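Local coordinates for sensor protein (PDB 3LIC) that probably senses an extracellular signal through a double PDC domain and passes it across the membrane to its own histidine kinase in a two-component system, at residues 72-78 and 90-96; 36-40 and 149-153; 169-173 and 193-198; 25-30 and 249-254. All coordinates share one frame; numbering follows the deposited sequence.

Two of the four contacts, 2 and 4, use the long helix 2-46; the others lie within or between the two antiparallel sheets. Interactions 1, 2 and 3 are buried, whereas interaction 4 is partly buried and includes exposed residues. Interaction 1 is strand pairing within the six-stranded sheet, held mainly by backbone hydrogen bonds. Interaction 2 reaches the same sheet, but lays helix 36-40 on strand 149-153 through small and polar side chains, and the two touch where Ile77 meets Phe153. Interactions 3 and 4 lie nearer the centre of the chain: 169-173 packs on 193-198 mostly by apolar contact with a weak salt bridge at its exposed margin, while 25-30 meets loop 249-254 through leucines, a tryptophan and a water.

Interaction 1 (72-78 and 90-96)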
loop_
_atom_site.group_PDB
_atom_site.type_symbol
_atom_site.label_atom_id
_atom_site.label_comp_id
_atom_site.label_asym_id
_atom_site.label_seq_id
_atom_site.Cartn_x
_atom_site.Cartn_y
_atom_site.Cartn_z
ATOM N N PHE A 72 -6.440 -2.966 -8.601
ATOM C CA PHE A 72 -6.691 -3.591 -7.273
ATOM C C PHE A 72 -6.285 -5.058 -7.285
ATOM O O PHE A 72 -6.518 -5.756 -8.226
ATOM C CB PHE A 72 -8.145 -3.452 -6.784
ATOM C CG PHE A 72 -8.692 -2.005 -6.780
ATOM C CD1 PHE A 72 -7.849 -0.913 -6.709
ATOM C CD2 PHE A 72 -10.051 -1.777 -6.747
ATOM C CE1 PHE A 72 -8.333 0.378 -6.649
ATOM C CE2 PHE A 72 -10.576 -0.473 -6.701
ATOM C CZ PHE A 72 -9.676 0.622 -6.687
ATOM N N PHE A 73 -5.631 -5.521 -6.235
ATOM C CA PHE A 73 -5.274 -6.909 -6.154
ATOM C C PHE A 73 -6.453 -7.739 -5.619
ATOM O O PHE A 73 -6.751 -8.843 -6.106
ATOM C CB PHE A 73 -4.089 -7.076 -5.198
ATOM C CG PHE A 73 -3.714 -8.498 -5.012
ATOM C CD1 PHE A 73 -3.025 -9.184 -6.048
ATOM C CD2 PHE A 73 -4.091 -9.201 -3.844
ATOM C CE1 PHE A 73 -2.715 -10.524 -5.915
ATOM C CE2 PHE A 73 -3.798 -10.565 -3.713
ATOM C CZ PHE A 73 -3.111 -11.224 -4.778
ATOM N N GLY A 74 -7.144 -7.209 -4.623
ATOM C CA GLY A 74 -8.139 -7.994 -3.926
ATOM C C GLY A 74 -9.101 -7.104 -3.129
ATOM O O GLY A 74 -8.814 -5.944 -2.860
ATOM N N SER A 75 -10.247 -7.643 -2.754
ATOM C CA SER A 75 -11.164 -6.872 -1.923
ATOM C C SER A 75 -11.935 -7.764 -0.964
ATOM O O SER A 75 -12.302 -8.876 -1.321
ATOM C CB SER A 75 -12.084 -6.042 -2.841
ATOM O OG SER A 75 -13.177 -5.551 -2.081
ATOM N N ALA A 76 -12.142 -7.340 0.263
ATOM C CA ALA A 76 -12.879 -8.191 1.200
ATOM C C ALA A 76 -14.114 -7.478 1.784
ATOM O O ALA A 76 -14.127 -6.230 1.902
ATOM C CB ALA A 76 -11.954 -8.648 2.366
ATOM N N ILE A 77 -15.099 -8.272 2.210
ATOM C CA ILE A 77 -16.190 -7.773 3.027
ATOM C C ILE A 77 -16.244 -8.616 4.284
ATOM O O ILE A 77 -16.667 -9.762 4.234
ATOM C CB ILE A 77 -17.537 -7.890 2.327
ATOM C CG1 ILE A 77 -17.527 -7.033 1.056
ATOM C CG2 ILE A 77 -18.721 -7.520 3.376
ATOM C CD1 ILE A 77 -18.815 -7.141 0.274
ATOM N N ALA A 78 -15.832 -8.033 5.420
ATOM C CA ALA A 78 -15.531 -8.789 6.616
ATOM C C ALA A 78 -16.451 -8.317 7.762
ATOM O O ALA A 78 -16.563 -7.119 7.998
ATOM C CB ALA A 78 -14.083 -8.623 6.943
ATOM N N PHE A 90 -17.027 -14.242 9.220
ATOM C CA PHE A 90 -17.491 -14.345 7.851
ATOM C C PHE A 90 -16.828 -13.240 7.066
ATOM O O PHE A 90 -17.003 -12.085 7.360
ATOM C CB PHE A 90 -19.044 -14.247 7.813
ATOM C CG PHE A 90 -19.675 -14.283 6.375
ATOM C CD1 PHE A 90 -19.357 -15.285 5.464
ATOM C CD2 PHE A 90 -20.666 -13.364 6.015
ATOM C CE1 PHE A 90 -19.927 -15.340 4.182
ATOM C CE2 PHE A 90 -21.287 -13.408 4.744
ATOM C CZ PHE A 90 -20.892 -14.384 3.810
ATOM N N SER A 91 -16.056 -13.597 6.047
ATOM C CA SER A 91 -15.351 -12.596 5.294
ATOM C C SER A 91 -15.034 -13.004 3.870
ATOM O O SER A 91 -13.887 -13.236 3.492
ATOM C CB SER A 91 -14.142 -12.091 6.071
ATOM O OG SER A 91 -13.264 -11.325 5.255
ATOM N N PRO A 92 -16.080 -13.022 3.030
ATOM C CA PRO A 92 -15.848 -13.197 1.587
ATOM C C PRO A 92 -14.718 -12.299 1.067
ATOM O O PRO A 92 -14.641 -11.134 1.437
ATOM C CB PRO A 92 -17.164 -12.742 0.983
ATOM C CG PRO A 92 -18.202 -13.057 2.121
ATOM C CD PRO A 92 -17.498 -12.736 3.372
ATOM N N TYR A 93 -13.905 -12.815 0.156
ATOM C CA TYR A 93 -12.743 -12.095 -0.333
ATOM C C TYR A 93 -12.402 -12.604 -1.717
ATOM O O TYR A 93 -12.374 -13.808 -1.930
ATOM C CB TYR A 93 -11.572 -12.404 0.622
ATOM C CG TYR A 93 -10.237 -11.883 0.178
ATOM C CD1 TYR A 93 -9.990 -10.491 0.089
ATOM C CD2 TYR A 93 -9.187 -12.763 -0.106
ATOM C CE1 TYR A 93 -8.739 -10.002 -0.323
ATOM C CE2 TYR A 93 -7.943 -12.276 -0.494
ATOM C CZ TYR A 93 -7.734 -10.923 -0.614
ATOM O OH TYR A 93 -6.478 -10.491 -0.968
ATOM N N VAL A 94 -12.228 -11.717 -2.690
ATOM C CA VAL A 94 -11.783 -12.111 -4.033
ATOM C C VAL A 94 -10.432 -11.445 -4.372
ATOM O O VAL A 94 -10.200 -10.286 -4.021
ATOM C CB VAL A 94 -12.854 -11.773 -5.127
ATOM C CG1 VAL A 94 -12.301 -12.000 -6.555
ATOM C CG2 VAL A 94 -14.162 -12.548 -4.897
ATOM N N TYR A 95 -9.536 -12.150 -5.060
ATOM C CA TYR A 95 -8.204 -11.578 -5.371
ATOM C C TYR A 95 -7.791 -12.069 -6.762
ATOM O O TYR A 95 -8.351 -13.066 -7.258
ATOM C CB TYR A 95 -7.131 -11.893 -4.284
ATOM C CG TYR A 95 -6.703 -13.364 -4.168
ATOM C CD1 TYR A 95 -5.582 -13.865 -4.854
ATOM C CD2 TYR A 95 -7.440 -14.250 -3.363
ATOM C CE1 TYR A 95 -5.196 -15.294 -4.746
ATOM C CE2 TYR A 95 -7.079 -15.603 -3.211
ATOM C CZ TYR A 95 -5.961 -16.119 -3.897
ATOM O OH TYR A 95 -5.687 -17.475 -3.692
ATOM N N ARG A 96 -6.908 -11.310 -7.431
ATOM C CA ARG A 96 -6.440 -11.743 -8.757
ATOM C C ARG A 96 -5.249 -12.729 -8.660
ATOM O O ARG A 96 -4.302 -12.485 -7.942
ATOM C CB ARG A 96 -6.279 -10.585 -9.775
ATOM C CG ARG A 96 -4.946 -9.904 -9.907
ATOM C CD ARG A 96 -5.138 -8.368 -10.277
ATOM N NE ARG A 96 -6.106 -8.255 -11.353
ATOM C CZ ARG A 96 -7.087 -7.366 -11.478
ATOM N NH1 ARG A 96 -7.315 -6.416 -10.612
ATOM N NH2 ARG A 96 -7.849 -7.441 -12.539
#
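Phe73 lies beside the ring of Tyr95, the two side chains pointing the same way and their planes 26° apart, yet the rings are so far offset that they barely overlap; CZ of Phe73 comes to 3.6 Å from CD1 of Tyr95. The two strands are antiparallel neighbours in the six-stranded sheet of a PDC sensor domain, and where strand 74-79 begins Phe73 and Gly74 form a classic beta bulge opposite Asp166 of the next strand. With CG anti to its backbone N (chi1 177°), Phe73 turns its ring back toward Tyr95 and presents an edge to the hydroxyl of Tyr93, which is hydrogen-bonded to Asp166. Replacing Phe73 with an alanine would probably open a gap beside Tyr95 and leave the Tyr93 hydroxyl without its apolar neighbour. Gly74 suits its place because a CB there would run into that hydroxyl. Further along, the small Ala76 lets Tyr93 CD1 approach its CB to 3.5 Å. The backbone pairing includes Ser75 N to Val94 O (2.9 Å) and Ile77 N to Pro92 O (3.0 Å). At the bulged end Arg96, its chain bent at chi2 and chi3, brings NH1 to Phe72 O at 2.6 Å, with that oxygen almost in the guanidinium plane.

Interaction 2 (36-40 and 149-153)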
loop_
_atom_site.group_PDB
_atom_site.type_symbol
_atom_site.label_atom_id
_atom_site.label_comp_id
_atom_site.label_asym_id
_atom_site.label_seq_id
_atom_site.Cartn_x
_atom_site.Cartn_y
_atom_site.Cartn_z
ATOM N N THR A 36 -13.274 1.918 -1.872
ATOM C CA THR A 36 -13.575 1.270 -0.609
ATOM C C THR A 36 -14.612 2.105 0.160
ATOM O O THR A 36 -15.588 1.566 0.645
ATOM C CB THR A 36 -12.316 1.107 0.210
ATOM O OG1 THR A 36 -11.371 0.502 -0.648
ATOM C CG2 THR A 36 -12.546 0.172 1.427
ATOM N N GLN A 37 -14.411 3.411 0.238
ATOM C CA GLN A 37 -15.425 4.259 0.861
ATOM C C GLN A 37 -16.795 4.111 0.169
ATOM O O GLN A 37 -17.827 4.056 0.828
ATOM C CB GLN A 37 -14.943 5.740 0.886
ATOM C CG GLN A 37 -13.754 5.934 1.807
ATOM C CD GLN A 37 -13.123 7.330 1.632
ATOM O OE1 GLN A 37 -13.613 8.144 0.860
ATOM N NE2 GLN A 37 -12.025 7.591 2.321
ATOM N N GLY A 38 -16.822 4.023 -1.148
ATOM C CA GLY A 38 -18.109 3.967 -1.864
ATOM C C GLY A 38 -18.769 2.628 -1.467
ATOM O O GLY A 38 -19.956 2.578 -1.101
ATOM N N LEU A 39 -17.982 1.541 -1.451
ATOM C CA LEU A 39 -18.590 0.238 -1.144
ATOM C C LEU A 39 -19.108 0.180 0.308
ATOM O O LEU A 39 -20.254 -0.267 0.539
ATOM C CB LEU A 39 -17.674 -0.950 -1.504
ATOM C CG LEU A 39 -18.217 -2.328 -1.128
ATOM C CD1 LEU A 39 -19.559 -2.632 -1.830
ATOM C CD2 LEU A 39 -17.133 -3.413 -1.482
ATOM N N SER A 40 -18.314 0.653 1.274
ATOM C CA SER A 40 -18.853 0.679 2.646
ATOM C C SER A 40 -20.074 1.596 2.804
ATOM O O SER A 40 -20.962 1.332 3.559
ATOM C CB SER A 40 -17.778 1.054 3.668
ATOM O OG SER A 40 -16.887 -0.060 3.794
ATOM N N TYR A 149 -6.519 -0.907 2.380
ATOM C CA TYR A 149 -7.353 0.216 2.829
ATOM C C TYR A 149 -8.717 -0.372 3.202
ATOM O O TYR A 149 -9.349 -1.119 2.406
ATOM C CB TYR A 149 -7.506 1.292 1.742
ATOM C CG TYR A 149 -8.181 2.544 2.293
ATOM C CD1 TYR A 149 -7.482 3.423 3.132
ATOM C CD2 TYR A 149 -9.491 2.839 1.985
ATOM C CE1 TYR A 149 -8.093 4.530 3.634
ATOM C CE2 TYR A 149 -10.127 3.969 2.486
ATOM C CZ TYR A 149 -9.405 4.797 3.307
ATOM O OH TYR A 149 -10.002 5.913 3.823
ATOM N N ALA A 150 -9.110 -0.118 4.441
ATOM C CA ALA A 150 -10.296 -0.723 5.050
ATOM C C ALA A 150 -11.185 0.420 5.524
ATOM O O ALA A 150 -10.691 1.380 6.135
ATOM C CB ALA A 150 -9.917 -1.603 6.272
ATOM N N VAL A 151 -12.487 0.252 5.312
ATOM C CA VAL A 151 -13.468 1.205 5.796
ATOM C C VAL A 151 -14.691 0.537 6.445
ATOM O O VAL A 151 -15.405 -0.179 5.784
ATOM C CB VAL A 151 -14.054 2.022 4.610
ATOM C CG1 VAL A 151 -15.202 3.053 5.187
ATOM C CG2 VAL A 151 -12.920 2.693 3.814
ATOM N N PRO A 152 -14.964 0.845 7.737
ATOM C CA PRO A 152 -16.131 0.381 8.537
ATOM C C PRO A 152 -17.419 0.651 7.812
ATOM O O PRO A 152 -17.488 1.640 7.119
ATOM C CB PRO A 152 -16.110 1.322 9.737
ATOM C CG PRO A 152 -14.665 1.794 9.835
ATOM C CD PRO A 152 -14.040 1.698 8.514
ATOM N N PHE A 153 -18.447 -0.176 7.999
ATOM C CA PHE A 153 -19.813 0.154 7.507
ATOM C C PHE A 153 -20.889 -0.097 8.604
ATOM O O PHE A 153 -20.645 -0.861 9.511
ATOM C CB PHE A 153 -20.140 -0.579 6.210
ATOM C CG PHE A 153 -19.974 -2.084 6.287
ATOM C CD1 PHE A 153 -20.942 -2.869 6.889
ATOM C CD2 PHE A 153 -18.906 -2.698 5.699
ATOM C CE1 PHE A 153 -20.814 -4.250 6.939
ATOM C CE2 PHE A 153 -18.762 -4.072 5.722
ATOM C CZ PHE A 153 -19.723 -4.854 6.336
#
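The ring of Tyr149 takes Thr36 CB at its edge, 3.8 Å from CD2, while the amide of Gln37 reaches over to its hydroxyl. The second ring, Phe153, likewise meets the helix at an edge, where Ser40 OG lies near its plane. Gln37 is extended beyond CG, which gives it the length to bring NE2 within 3.0 Å of Tyr149 OH, the acceptor lying close to the amide plane and the N-H...O angle being 151°. Here the long N-terminal helix packs on the six-stranded sheet of the PDC domain, running at 21° to strand 149-153, and alternate residues Tyr149, Val151 and Phe153 direct their CB atoms to the helix. Val151 fills the middle: its CG2 is pressed against Thr36 CG2 at 3.5 Å, a tight methyl pair, and its CG1 sits 3.6 Å from Ser40 CB. A compact serine suits this spot, where its CA comes to 5.0 Å from Phe153 CA. Its OG, anti to its own carbonyl carbon (chi1 -72°), donates to Val151 O, though the modelled 2.5 Å is doubtfully short. That same hydroxyl is also hydrogen-bonded to Thr163 OG1 on the adjacent strand, and Thr36 OG1 turns back to Ala32 O in its own helix.

Interaction 3 (169-173 and 193-198); sequences LDRLP and IFHSDK
Phe194 is the centre of the apolar part of this contact, and Pro173 CG comes to 3.4 Å from its CZ, the proline crossing the ring side chain at about a right angle. Leu172 slides past it in the opposite direction, its CD1 reaching Phe194 CB at 4.0 Å and the CG2 methyl of Ile193 slightly farther off. Phe194 holds its ring opposite its own backbone N (chi1 -177°), which carries it from strand 192-194 toward the short helix 172-176. An alanine in place of Phe194 is likely to leave Pro173 and Leu172 facing a gap and to weaken the packing of the helix on this strand. Contacts with backbone oxygens form a second group: Leu169 CD1 lies 3.2 Å from Ile193 O, and Leu169 O sits 3.4 Å from Phe194 CE1, while that same oxygen accepts the amide of Leu172. Ile193 and Phe194 both pair with Val185, a classic beta bulge on the edge strand of the five-stranded sheet. The charged part is thin: Lys198, bent at chi2, swings NZ back to Asp170 OD1 in a weak salt bridge of 3.4 Å, and its bond to His195 O is weak as well. The long lysine can reach Asp170 from the start of helix 198-201, and both charges can stay near solvent. Cohesion between the end of the first sheet and the edge of the second therefore probably rests on buried hydrocarbon, with the ion pair adding little.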
loop_
_atom_site.group_PDB
_atom_site.type_symbol
_atom_site.label_atom_id
_atom_site.label_comp_id
_atom_site.label_asym_id
_atom_site.label_seq_id
_atom_site.Cartn_x
_atom_site.Cartn_y
_atom_site.Cartn_z
ATOM N N LEU A 169 2.142 -5.238 -3.417
ATOM C CA LEU A 169 3.332 -4.396 -3.520
ATOM C C LEU A 169 4.135 -4.661 -4.745
ATOM O O LEU A 169 4.761 -3.724 -5.260
ATOM C CB LEU A 169 4.287 -4.556 -2.329
ATOM C CG LEU A 169 3.726 -4.366 -0.930
ATOM C CD1 LEU A 169 4.928 -4.314 0.009
ATOM C CD2 LEU A 169 2.900 -3.168 -0.734
ATOM N N ASP A 170 4.211 -5.916 -5.189
ATOM C CA ASP A 170 5.001 -6.201 -6.419
ATOM C C ASP A 170 4.597 -5.335 -7.606
ATOM O O ASP A 170 5.386 -5.114 -8.529
ATOM C CB ASP A 170 4.942 -7.696 -6.831
ATOM C CG ASP A 170 5.800 -8.589 -5.892
ATOM O OD1 ASP A 170 6.637 -8.049 -5.091
ATOM O OD2 ASP A 170 5.637 -9.834 -5.940
ATOM N N ARG A 171 3.381 -4.823 -7.592
ATOM C CA ARG A 171 2.949 -4.003 -8.735
ATOM C C ARG A 171 3.290 -2.522 -8.682
ATOM O O ARG A 171 3.159 -1.826 -9.690
ATOM C CB ARG A 171 1.457 -4.165 -8.953
ATOM C CG ARG A 171 1.120 -5.552 -9.389
ATOM C CD ARG A 171 -0.349 -5.682 -9.741
ATOM N NE ARG A 171 -0.589 -4.819 -10.896
ATOM C CZ ARG A 171 -1.809 -4.571 -11.389
ATOM N NH1 ARG A 171 -2.882 -5.129 -10.815
ATOM N NH2 ARG A 171 -1.947 -3.783 -12.443
ATOM N N LEU A 172 3.631 -2.002 -7.502
ATOM C CA LEU A 172 3.823 -0.555 -7.371
ATOM C C LEU A 172 4.808 0.020 -8.360
ATOM O O LEU A 172 4.553 1.092 -8.887
ATOM C CB LEU A 172 4.268 -0.155 -5.959
ATOM C CG LEU A 172 3.225 -0.364 -4.879
ATOM C CD1 LEU A 172 3.827 -0.039 -3.502
ATOM C CD2 LEU A 172 1.979 0.528 -5.215
ATOM N N PRO A 173 5.956 -0.634 -8.610
ATOM C CA PRO A 173 6.944 -0.045 -9.549
ATOM C C PRO A 173 6.411 0.217 -10.937
ATOM O O PRO A 173 6.602 1.293 -11.521
ATOM C CB PRO A 173 8.014 -1.150 -9.634
ATOM C CG PRO A 173 7.894 -1.915 -8.236
ATOM C CD PRO A 173 6.392 -1.973 -8.128
ATOM N N ILE A 193 7.121 1.030 2.998
ATOM C CA ILE A 193 5.975 0.457 2.303
ATOM C C ILE A 193 6.532 -0.414 1.191
ATOM O O ILE A 193 6.116 -1.525 1.026
ATOM C CB ILE A 193 5.150 1.547 1.645
ATOM C CG1 ILE A 193 4.521 2.501 2.690
ATOM C CG2 ILE A 193 4.110 0.945 0.720
ATOM C CD1 ILE A 193 3.364 1.977 3.325
ATOM N N PHE A 194 7.439 0.117 0.395
ATOM C CA PHE A 194 8.014 -0.615 -0.737
ATOM C C PHE A 194 9.545 -0.543 -0.720
ATOM O O PHE A 194 10.092 0.538 -0.547
ATOM C CB PHE A 194 7.547 -0.089 -2.129
ATOM C CG PHE A 194 8.100 -0.928 -3.266
ATOM C CD1 PHE A 194 7.493 -2.125 -3.616
ATOM C CD2 PHE A 194 9.307 -0.621 -3.853
ATOM C CE1 PHE A 194 8.020 -2.946 -4.569
ATOM C CE2 PHE A 194 9.845 -1.459 -4.817
ATOM C CZ PHE A 194 9.189 -2.632 -5.184
ATOM N N HIS A 195 10.198 -1.701 -0.889
ATOM C CA HIS A 195 11.640 -1.868 -1.144
ATOM C C HIS A 195 11.772 -3.122 -2.033
ATOM O O HIS A 195 11.030 -4.126 -1.850
ATOM C CB HIS A 195 12.413 -2.128 0.169
ATOM C CG HIS A 195 13.904 -2.053 0.026
ATOM N ND1 HIS A 195 14.639 -0.945 0.420
ATOM C CD2 HIS A 195 14.797 -2.916 -0.520
ATOM C CE1 HIS A 195 15.920 -1.137 0.130
ATOM N NE2 HIS A 195 16.036 -2.317 -0.453
ATOM N N SER A 196 12.701 -3.090 -2.981
ATOM C CA SER A 196 13.074 -4.285 -3.769
ATOM C C SER A 196 13.204 -5.550 -2.928
ATOM O O SER A 196 12.678 -6.591 -3.287
ATOM C CB SER A 196 14.438 -4.063 -4.427
ATOM O OG SER A 196 14.222 -3.472 -5.676
ATOM N N ASP A 197 13.969 -5.464 -1.845
ATOM C CA ASP A 197 14.129 -6.584 -0.939
ATOM C C ASP A 197 12.939 -6.741 0.014
ATOM O O ASP A 197 12.695 -5.886 0.885
ATOM C CB ASP A 197 15.423 -6.430 -0.141
ATOM C CG ASP A 197 15.697 -7.631 0.740
ATOM O OD1 ASP A 197 15.203 -8.738 0.411
ATOM O OD2 ASP A 197 16.385 -7.476 1.770
ATOM N N LYS A 198 12.226 -7.858 -0.138
ATOM C CA LYS A 198 11.026 -8.170 0.640
ATOM C C LYS A 198 11.252 -8.436 2.130
ATOM O O LYS A 198 10.381 -8.117 2.962
ATOM C CB LYS A 198 10.268 -9.338 -0.005
ATOM C CG LYS A 198 9.863 -9.085 -1.473
ATOM C CD LYS A 198 9.273 -7.642 -1.661
ATOM C CE LYS A 198 9.472 -7.086 -3.087
ATOM N NZ LYS A 198 8.593 -5.940 -3.312
#

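Interaction 4 (25-30 and 249-254); sequences LQFLLE and VAKLKW
Leu29 lays its CD1 methyl over one face of the Trp254 indole, offset toward the rim and 3.5 Å from CE3. Its CG stands anti to the carbonyl carbon (chi1 -65°), a turn that also carries CD2 toward CZ3 of the same ring and leaves CD1 3.7 Å from Leu252 CD1. Leu25, one turn earlier, takes the other common helix rotamer, with CG anti to the backbone N (chi1 170°), and its CD2 meets Val249 CG2 at 3.9 Å, the two side chains crossing at about a right angle. Leucine suits this face because one methyl can sit against the indole and a neighbouring aliphatic chain at once. Gln26 is extended: its CB packs near Val249 CG1, and its amide bonds Glu30 OE2 at 3.0 Å with an N-H...O angle of 167°, meeting the carboxylate from above its plane. A water bridges the same oxygen to Ala250 O, 2.7 Å from both. Lys251 NZ stays 4.1 Å from Glu30 OE2, too far for a salt bridge. The contact thus packs helix 2-46 on a beta-hairpin connection, between antiparallel strands 241-248 and 255-261 of the five-stranded sheet, with Trp132 of strand 131-137 against Leu29, Leu252 and, edge-to-face, Trp254, and Leu176 of helix 172-176 touching Leu25.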
loop_
_atom_site.group_PDB
_atom_site.type_symbol
_atom_site.label_atom_id
_atom_site.label_comp_id
_atom_site.label_asym_id
_atom_site.label_seq_id
_atom_site.Cartn_x
_atom_site.Cartn_y
_atom_site.Cartn_z
ATOM N N LEU A 25 1.342 7.511 -7.614
ATOM C CA LEU A 25 1.032 6.799 -6.407
ATOM C C LEU A 25 -0.149 7.514 -5.750
ATOM O O LEU A 25 -1.043 6.859 -5.286
ATOM C CB LEU A 25 2.243 6.666 -5.450
ATOM C CG LEU A 25 1.940 6.127 -4.032
ATOM C CD1 LEU A 25 1.464 4.716 -3.983
ATOM C CD2 LEU A 25 3.161 6.295 -3.127
ATOM N N GLN A 26 -0.175 8.851 -5.741
ATOM C CA GLN A 26 -1.324 9.568 -5.185
ATOM C C GLN A 26 -2.683 9.199 -5.805
ATOM O O GLN A 26 -3.661 8.943 -5.089
ATOM C CB GLN A 26 -1.129 11.089 -5.352
ATOM C CG GLN A 26 -2.189 11.954 -4.600
ATOM C CD GLN A 26 -2.190 13.399 -5.087
ATOM O OE1 GLN A 26 -1.247 13.858 -5.743
ATOM N NE2 GLN A 26 -3.264 14.117 -4.789
ATOM N N PHE A 27 -2.749 9.213 -7.143
ATOM C CA PHE A 27 -3.974 8.872 -7.803
ATOM C C PHE A 27 -4.372 7.373 -7.554
ATOM O O PHE A 27 -5.537 7.079 -7.397
ATOM C CB PHE A 27 -3.939 9.328 -9.288
ATOM C CG PHE A 27 -4.026 10.840 -9.425
ATOM C CD1 PHE A 27 -5.233 11.514 -9.165
ATOM C CD2 PHE A 27 -2.926 11.586 -9.805
ATOM C CE1 PHE A 27 -5.312 12.900 -9.257
ATOM C CE2 PHE A 27 -2.998 12.958 -9.886
ATOM C CZ PHE A 27 -4.197 13.617 -9.598
ATOM N N LEU A 28 -3.397 6.468 -7.441
ATOM C CA LEU A 28 -3.639 5.075 -7.164
ATOM C C LEU A 28 -4.267 4.904 -5.781
ATOM O O LEU A 28 -5.233 4.160 -5.626
ATOM C CB LEU A 28 -2.315 4.319 -7.205
ATOM C CG LEU A 28 -2.376 2.819 -6.821
ATOM C CD1 LEU A 28 -3.382 2.059 -7.719
ATOM C CD2 LEU A 28 -1.023 2.170 -6.900
ATOM N N LEU A 29 -3.735 5.616 -4.781
ATOM C CA LEU A 29 -4.160 5.433 -3.389
ATOM C C LEU A 29 -5.497 6.125 -3.181
ATOM O O LEU A 29 -6.384 5.614 -2.499
ATOM C CB LEU A 29 -3.077 6.010 -2.433
ATOM C CG LEU A 29 -1.677 5.335 -2.400
ATOM C CD1 LEU A 29 -0.703 6.122 -1.487
ATOM C CD2 LEU A 29 -1.754 3.896 -1.916
ATOM N N GLU A 30 -5.700 7.260 -3.854
ATOM C CA GLU A 30 -6.982 7.914 -3.747
ATOM C C GLU A 30 -8.070 7.108 -4.473
ATOM O O GLU A 30 -9.221 7.103 -4.012
ATOM C CB GLU A 30 -6.941 9.365 -4.247
ATOM C CG GLU A 30 -5.959 10.206 -3.416
ATOM C CD GLU A 30 -5.838 11.645 -3.929
ATOM O OE1 GLU A 30 -6.318 11.906 -5.048
ATOM O OE2 GLU A 30 -5.248 12.506 -3.219
ATOM N N VAL A 249 3.820 12.499 -1.062
ATOM C CA VAL A 249 2.421 12.316 -1.506
ATOM C C VAL A 249 1.456 13.278 -0.752
ATOM O O VAL A 249 1.381 13.289 0.493
ATOM C CB VAL A 249 2.013 10.892 -1.293
ATOM C CG1 VAL A 249 0.585 10.680 -1.727
ATOM C CG2 VAL A 249 2.944 9.982 -2.029
ATOM N N ALA A 250 0.717 14.088 -1.499
ATOM C CA ALA A 250 -0.152 15.088 -0.887
ATOM C C ALA A 250 -1.161 14.453 0.090
ATOM O O ALA A 250 -1.781 13.434 -0.236
ATOM C CB ALA A 250 -0.853 15.827 -1.973
ATOM N N LYS A 251 -1.301 15.012 1.293
ATOM C CA LYS A 251 -2.331 14.620 2.289
ATOM C C LYS A 251 -1.924 13.416 3.127
ATOM O O LYS A 251 -1.989 13.477 4.345
ATOM C CB LYS A 251 -3.685 14.264 1.666
ATOM C CG LYS A 251 -4.431 15.365 0.978
ATOM C CD LYS A 251 -5.926 15.121 1.174
ATOM C CE LYS A 251 -6.731 16.128 0.354
ATOM N NZ LYS A 251 -6.383 15.854 -1.066
ATOM N N LEU A 252 -1.562 12.311 2.458
ATOM C CA LEU A 252 -1.090 11.147 3.162
ATOM C C LEU A 252 0.306 11.352 3.711
ATOM O O LEU A 252 0.626 10.871 4.798
ATOM C CB LEU A 252 -1.130 9.926 2.219
ATOM C CG LEU A 252 -2.528 9.441 1.806
ATOM C CD1 LEU A 252 -2.379 8.693 0.518
ATOM C CD2 LEU A 252 -3.247 8.566 2.889
ATOM N N LYS A 253 1.134 12.075 2.964
ATOM C CA LYS A 253 2.484 12.418 3.402
ATOM C C LYS A 253 3.329 11.177 3.373
ATOM O O LYS A 253 4.361 11.090 4.034
ATOM C CB LYS A 253 2.440 12.988 4.818
ATOM C CG LYS A 253 1.884 14.383 4.811
ATOM C CD LYS A 253 0.942 14.526 5.970
ATOM C CE LYS A 253 0.773 15.994 6.270
ATOM N NZ LYS A 253 2.178 16.519 6.257
ATOM N N TRP A 254 2.883 10.177 2.627
ATOM C CA TRP A 254 3.835 9.166 2.252
ATOM C C TRP A 254 4.889 9.835 1.353
ATOM O O TRP A 254 4.610 10.920 0.745
ATOM C CB TRP A 254 3.155 8.030 1.508
ATOM C CG TRP A 254 2.134 7.319 2.310
ATOM C CD1 TRP A 254 1.563 7.723 3.507
ATOM C CD2 TRP A 254 1.494 6.079 1.958
ATOM N NE1 TRP A 254 0.636 6.787 3.908
ATOM C CE2 TRP A 254 0.577 5.779 2.977
ATOM C CE3 TRP A 254 1.653 5.182 0.902
ATOM C CZ2 TRP A 254 -0.215 4.647 2.944
ATOM C CZ3 TRP A 254 0.874 4.057 0.876
ATOM C CH2 TRP A 254 -0.055 3.802 1.880
HETATM O O HOH W 1 -3.415 11.688 -1.391
#